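Local atomic coordinates of beta-glucosidase (Pseudoalteromonas sp., PDB entry 3F95), a protein that probably removes glucose units from beta-1,3/1,4-glucans as the full-length exo-glucanase ExoP, of which this chain is the extra C-terminal beta-sandwich domain. Residues L71-P76 against V168-K173; G86-K91 against D152-T157. All blocks are in the same frame, centred on the assembly; numbering follows the deposited sequence.

Overall arrangement
Both interactions join the two sheets of the galactose-binding-like beta-sandwich, and their centres lie about 7 Å apart. Strands 67-73 and 149-158 are neighbours in the antiparallel sheet; strands 87-94 and 161-171 are neighbours in the mixed sheet. Each interaction takes one strand from each sheet. Along the chain, 71-76 comes first, then 86-91, 152-157 and 168-173, so both segments of interaction 2 fall between those of interaction 1. The mixed-sheet segments are tied by probable hydrogen bonds, from E89 N to A169 O at 2.7 Å and from Y87 N to T171 O at 2.8 Å. The contacts are adjacent parts of the same buried apolar layer: V168 touches L88 and L90, L71 touches L154.

Interaction 1: L71-P76 against V168-K173; sequences LSYLEP and VALTIK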
# COMPACT_ATOMS: atom_id res chain seq x y z
N LEU A 71 3.01 -1.38 4.33
CA LEU A 71 3.15 -0.18 5.11
C LEU A 71 2.57 -0.57 6.47
O LEU A 71 1.38 -0.90 6.59
CB LEU A 71 2.34 0.96 4.47
CG LEU A 71 2.29 2.27 5.24
CD1 LEU A 71 3.66 2.87 5.45
CD2 LEU A 71 1.34 3.25 4.50
N SER A 72 3.42 -0.56 7.49
CA SER A 72 3.10 -1.28 8.73
C SER A 72 3.31 -0.43 9.98
O SER A 72 4.11 0.51 9.97
CB SER A 72 3.87 -2.60 8.80
OG SER A 72 5.23 -2.38 9.11
N TYR A 73 2.55 -0.75 11.02
CA TYR A 73 2.66 -0.08 12.31
C TYR A 73 3.80 -0.74 13.09
O TYR A 73 3.97 -1.96 13.07
CB TYR A 73 1.34 -0.23 13.09
CG TYR A 73 0.15 0.49 12.47
CD1 TYR A 73 -0.13 1.81 12.81
CD2 TYR A 73 -0.70 -0.16 11.58
CE1 TYR A 73 -1.22 2.48 12.25
CE2 TYR A 73 -1.79 0.51 11.03
CZ TYR A 73 -2.04 1.82 11.37
OH TYR A 73 -3.14 2.49 10.81
N LEU A 74 4.60 0.06 13.77
CA LEU A 74 5.74 -0.50 14.51
C LEU A 74 5.28 -1.43 15.64
O LEU A 74 5.94 -2.44 15.93
CB LEU A 74 6.72 0.60 14.91
CG LEU A 74 7.53 1.09 13.68
CD1 LEU A 74 8.40 2.28 13.98
CD2 LEU A 74 8.39 -0.04 13.09
N GLU A 75 4.12 -1.13 16.23
CA GLU A 75 3.45 -2.07 17.12
C GLU A 75 1.99 -2.13 16.74
O GLU A 75 1.45 -1.12 16.30
CB GLU A 75 3.61 -1.66 18.58
CG GLU A 75 3.05 -0.29 18.91
CD GLU A 75 3.06 0.00 20.39
OE1 GLU A 75 2.09 0.64 20.86
OE2 GLU A 75 4.02 -0.40 21.09
N PRO A 76 1.34 -3.31 16.88
CA PRO A 76 -0.09 -3.43 16.62
C PRO A 76 -0.89 -2.26 17.21
O PRO A 76 -0.70 -1.88 18.37
CB PRO A 76 -0.49 -4.74 17.30
CG PRO A 76 0.81 -5.39 17.81
CD PRO A 76 1.95 -4.61 17.23
N VAL A 168 -0.71 8.31 1.34
CA VAL A 168 -1.52 7.26 1.95
C VAL A 168 -2.08 7.78 3.25
O VAL A 168 -1.33 8.22 4.14
CB VAL A 168 -0.69 5.98 2.26
CG1 VAL A 168 -1.58 4.89 2.77
CG2 VAL A 168 0.01 5.49 0.99
N ALA A 169 -3.41 7.74 3.37
CA ALA A 169 -4.03 8.24 4.60
C ALA A 169 -5.35 7.55 4.89
O ALA A 169 -6.03 7.11 3.95
CB ALA A 169 -4.24 9.77 4.51
N LEU A 170 -5.69 7.41 6.19
CA LEU A 170 -7.04 7.00 6.57
C LEU A 170 -7.93 8.25 6.49
O LEU A 170 -7.52 9.33 6.89
CB LEU A 170 -7.04 6.40 7.98
CG LEU A 170 -6.32 5.07 8.17
CD1 LEU A 170 -6.09 4.75 9.64
CD2 LEU A 170 -7.09 3.93 7.49
N THR A 171 -9.14 8.09 5.94
CA THR A 171 -10.05 9.22 5.78
C THR A 171 -11.50 8.79 6.01
O THR A 171 -11.88 7.64 5.76
CB THR A 171 -9.93 9.88 4.39
OG1 THR A 171 -10.73 11.07 4.37
CG2 THR A 171 -10.42 8.95 3.29
N ILE A 172 -12.33 9.74 6.45
CA ILE A 172 -13.74 9.42 6.65
C ILE A 172 -14.51 9.74 5.38
O ILE A 172 -15.62 9.25 5.20
CB ILE A 172 -14.37 10.11 7.89
CG1 ILE A 172 -14.30 11.63 7.78
CG2 ILE A 172 -13.67 9.61 9.14
CD1 ILE A 172 -14.98 12.37 8.92
N LYS A 173 -13.90 10.57 4.53
CA LYS A 173 -14.44 10.88 3.21
C LYS A 173 -13.37 10.93 2.10
O LYS A 173 -12.43 11.75 2.16
CB LYS A 173 -15.25 12.19 3.21
CG LYS A 173 -14.45 13.46 3.49
CD LYS A 173 -14.77 14.53 2.45
CE LYS A 173 -16.26 14.81 2.40
NZ LYS A 173 -16.69 15.56 1.16
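Nothing polar bonds L71 and Y73 to V168 and L170 across this contact; the side-chain hydrogen bond here, T171 OG1 to K173 O at 2.9 Å, stays within 168-173. There the hydroxyl donates from above the carbonyl plane, 60° out of it, and closes the turn through I172 just past the end of strand 161-171.

The meeting itself is apolar and belongs to the interior of the beta-sandwich. Strand 67-73 of the antiparallel sheet faces strand 161-171 of the mixed sheet, with the touching parts running 46° apart. L71 and V168 reach for each other tip to tip, L71 CD2 lying 3.8 Å from V168 CG1. CG of L71 (chi1 174°) and CG1 of V168 each lie anti to the backbone N, which brings the methyls together. Two residues further on, Y73 comes from the opposite direction to L170, and its OH stops 3.9 Å from L170 CD1, a methyl that offers it no hydrogen bond.

L71 also packs on L154 of strand 149-158 and on W20 of strand 18-24, while V168 rests on L88 and L90 of its own sheet. Between L71 and Y73, S72 in the conformer given has its OG hydrogen-bonded to Q21 NE2.

With 100 Å² buried in all and no hydrogen bond across, the contact probably rests on dispersion and exclusion of water; the backbone bonding of L71, for example, runs to L154 within its own sheet.

Interaction 2: G86-K91 against D152-T157; sequences GYLELK and DALRIT
L88 pushes its CD2 methyl into a classic beta bulge, where A153 and L154 of strand 149-158 both face L71 of the neighbouring strand. This is the middle of the beta-sandwich, one sheet laid on the other. The tight part is around that methyl: L88 CD2 lies 3.9 Å from A153 O and 4.2 Å from L154 CB. Having CG anti to the backbone N (chi1 -178°) brings CD2 over to both of them. Packing is looser two residues along, at L90, whose CD1 approaches L154 CD2 at 4.3 Å. M107 of strand 102-108 touches both L88 and A153, extending the apolar layer.

The outer side is polar. On the mixed sheet K91, partly exposed, makes a salt bridge with D167, and in the conformer given E89 OE1 accepts a hydrogen bond from S175 N. On the other sheet R155 is partly exposed and D152 buried; R155 reaches D152 across the bulge, gripping one oxygen side-on with two nitrogens. D152 OD2 lies 5° out of the guanidinium plane, receiving R155 NE on its anti lone pair at 2.8 Å and R155 NH2 from above the carboxylate plane at 2.9 Å.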
# COMPACT_ATOMS: atom_id res chain seq x y z
N GLY A 86 -14.84 4.18 7.39
CA GLY A 86 -14.01 5.06 6.57
C GLY A 86 -13.25 4.32 5.47
O GLY A 86 -13.65 3.23 5.03
N TYR A 87 -12.15 4.92 5.05
CA TYR A 87 -11.42 4.51 3.87
C TYR A 87 -9.94 4.58 4.13
O TYR A 87 -9.46 5.46 4.85
CB TYR A 87 -11.68 5.47 2.70
CG TYR A 87 -13.12 5.52 2.30
CD1 TYR A 87 -13.57 4.79 1.20
CD2 TYR A 87 -14.05 6.28 3.03
CE1 TYR A 87 -14.90 4.80 0.84
CE2 TYR A 87 -15.40 6.30 2.67
CZ TYR A 87 -15.80 5.56 1.57
OH TYR A 87 -17.12 5.58 1.18
N LEU A 88 -9.20 3.68 3.50
CA LEU A 88 -7.78 3.96 3.27
C LEU A 88 -7.71 4.60 1.89
O LEU A 88 -8.19 4.03 0.92
CB LEU A 88 -6.94 2.67 3.33
CG LEU A 88 -5.42 2.91 3.14
CD1 LEU A 88 -4.84 3.53 4.42
CD2 LEU A 88 -4.67 1.63 2.76
N GLU A 89 -7.12 5.79 1.82
CA GLU A 89 -6.90 6.45 0.54
C GLU A 89 -5.42 6.47 0.20
O GLU A 89 -4.58 6.68 1.08
CB GLU A 89 -7.47 7.88 0.52
CG GLU A 89 -7.21 8.61 -0.80
CD GLU A 89 -7.57 10.10 -0.77
OE1 GLU A 89 -8.76 10.41 -0.74
OE2 GLU A 89 -6.65 10.96 -0.82
N LEU A 90 -5.11 6.26 -1.07
CA LEU A 90 -3.72 6.34 -1.52
C LEU A 90 -3.69 6.72 -2.99
O LEU A 90 -4.68 6.55 -3.69
CB LEU A 90 -2.99 5.00 -1.31
CG LEU A 90 -3.42 3.80 -2.18
CD1 LEU A 90 -2.34 2.69 -2.20
CD2 LEU A 90 -4.71 3.21 -1.72
N LYS A 91 -2.58 7.26 -3.46
CA LYS A 91 -2.38 7.38 -4.89
C LYS A 91 -1.48 6.22 -5.34
O LYS A 91 -0.54 5.84 -4.63
CB LYS A 91 -1.77 8.74 -5.26
CG LYS A 91 -2.68 9.92 -4.82
CD LYS A 91 -2.06 11.27 -5.20
CE LYS A 91 -3.01 12.43 -4.81
NZ LYS A 91 -3.14 12.49 -3.32
N ASP A 152 -0.40 -4.40 9.52
CA ASP A 152 -0.12 -3.89 8.16
C ASP A 152 -1.30 -3.02 7.70
O ASP A 152 -2.41 -3.54 7.46
CB ASP A 152 0.08 -5.08 7.19
CG ASP A 152 1.40 -5.83 7.40
OD1 ASP A 152 2.31 -5.38 8.16
OD2 ASP A 152 1.52 -6.91 6.75
N ALA A 153 -1.09 -1.70 7.60
CA ALA A 153 -2.11 -0.80 7.01
C ALA A 153 -2.44 -1.21 5.55
O ALA A 153 -3.62 -1.22 5.13
CB ALA A 153 -1.67 0.65 7.10
N LEU A 154 -1.39 -1.55 4.80
CA LEU A 154 -1.54 -2.20 3.50
C LEU A 154 -0.45 -3.25 3.27
O LEU A 154 0.65 -3.14 3.78
CB LEU A 154 -1.54 -1.17 2.36
CG LEU A 154 -0.27 -0.46 1.91
CD1 LEU A 154 0.53 -1.27 0.89
CD2 LEU A 154 -0.62 0.93 1.32
N ARG A 155 -0.77 -4.25 2.46
CA ARG A 155 0.20 -5.27 2.10
C ARG A 155 -0.04 -5.61 0.64
O ARG A 155 -1.18 -5.87 0.24
CB ARG A 155 0.01 -6.49 3.00
CG ARG A 155 0.96 -7.64 2.70
CD ARG A 155 0.55 -8.92 3.45
NE ARG A 155 0.38 -8.68 4.86
CZ ARG A 155 -0.55 -9.25 5.62
NH1 ARG A 155 -1.43 -10.11 5.12
NH2 ARG A 155 -0.59 -8.94 6.91
N ILE A 156 1.01 -5.54 -0.17
CA ILE A 156 0.90 -5.93 -1.58
C ILE A 156 1.86 -7.11 -1.80
O ILE A 156 3.04 -7.03 -1.51
CB ILE A 156 1.26 -4.76 -2.52
CG1 ILE A 156 0.26 -3.60 -2.29
CG2 ILE A 156 1.25 -5.24 -4.00
CD1 ILE A 156 0.71 -2.30 -2.92
N THR A 157 1.30 -8.20 -2.32
CA THR A 157 2.06 -9.42 -2.58
C THR A 157 1.99 -9.77 -4.06
O THR A 157 0.90 -9.77 -4.67
CB THR A 157 1.52 -10.57 -1.71
OG1 THR A 157 1.53 -10.17 -0.33
CG2 THR A 157 2.40 -11.81 -1.87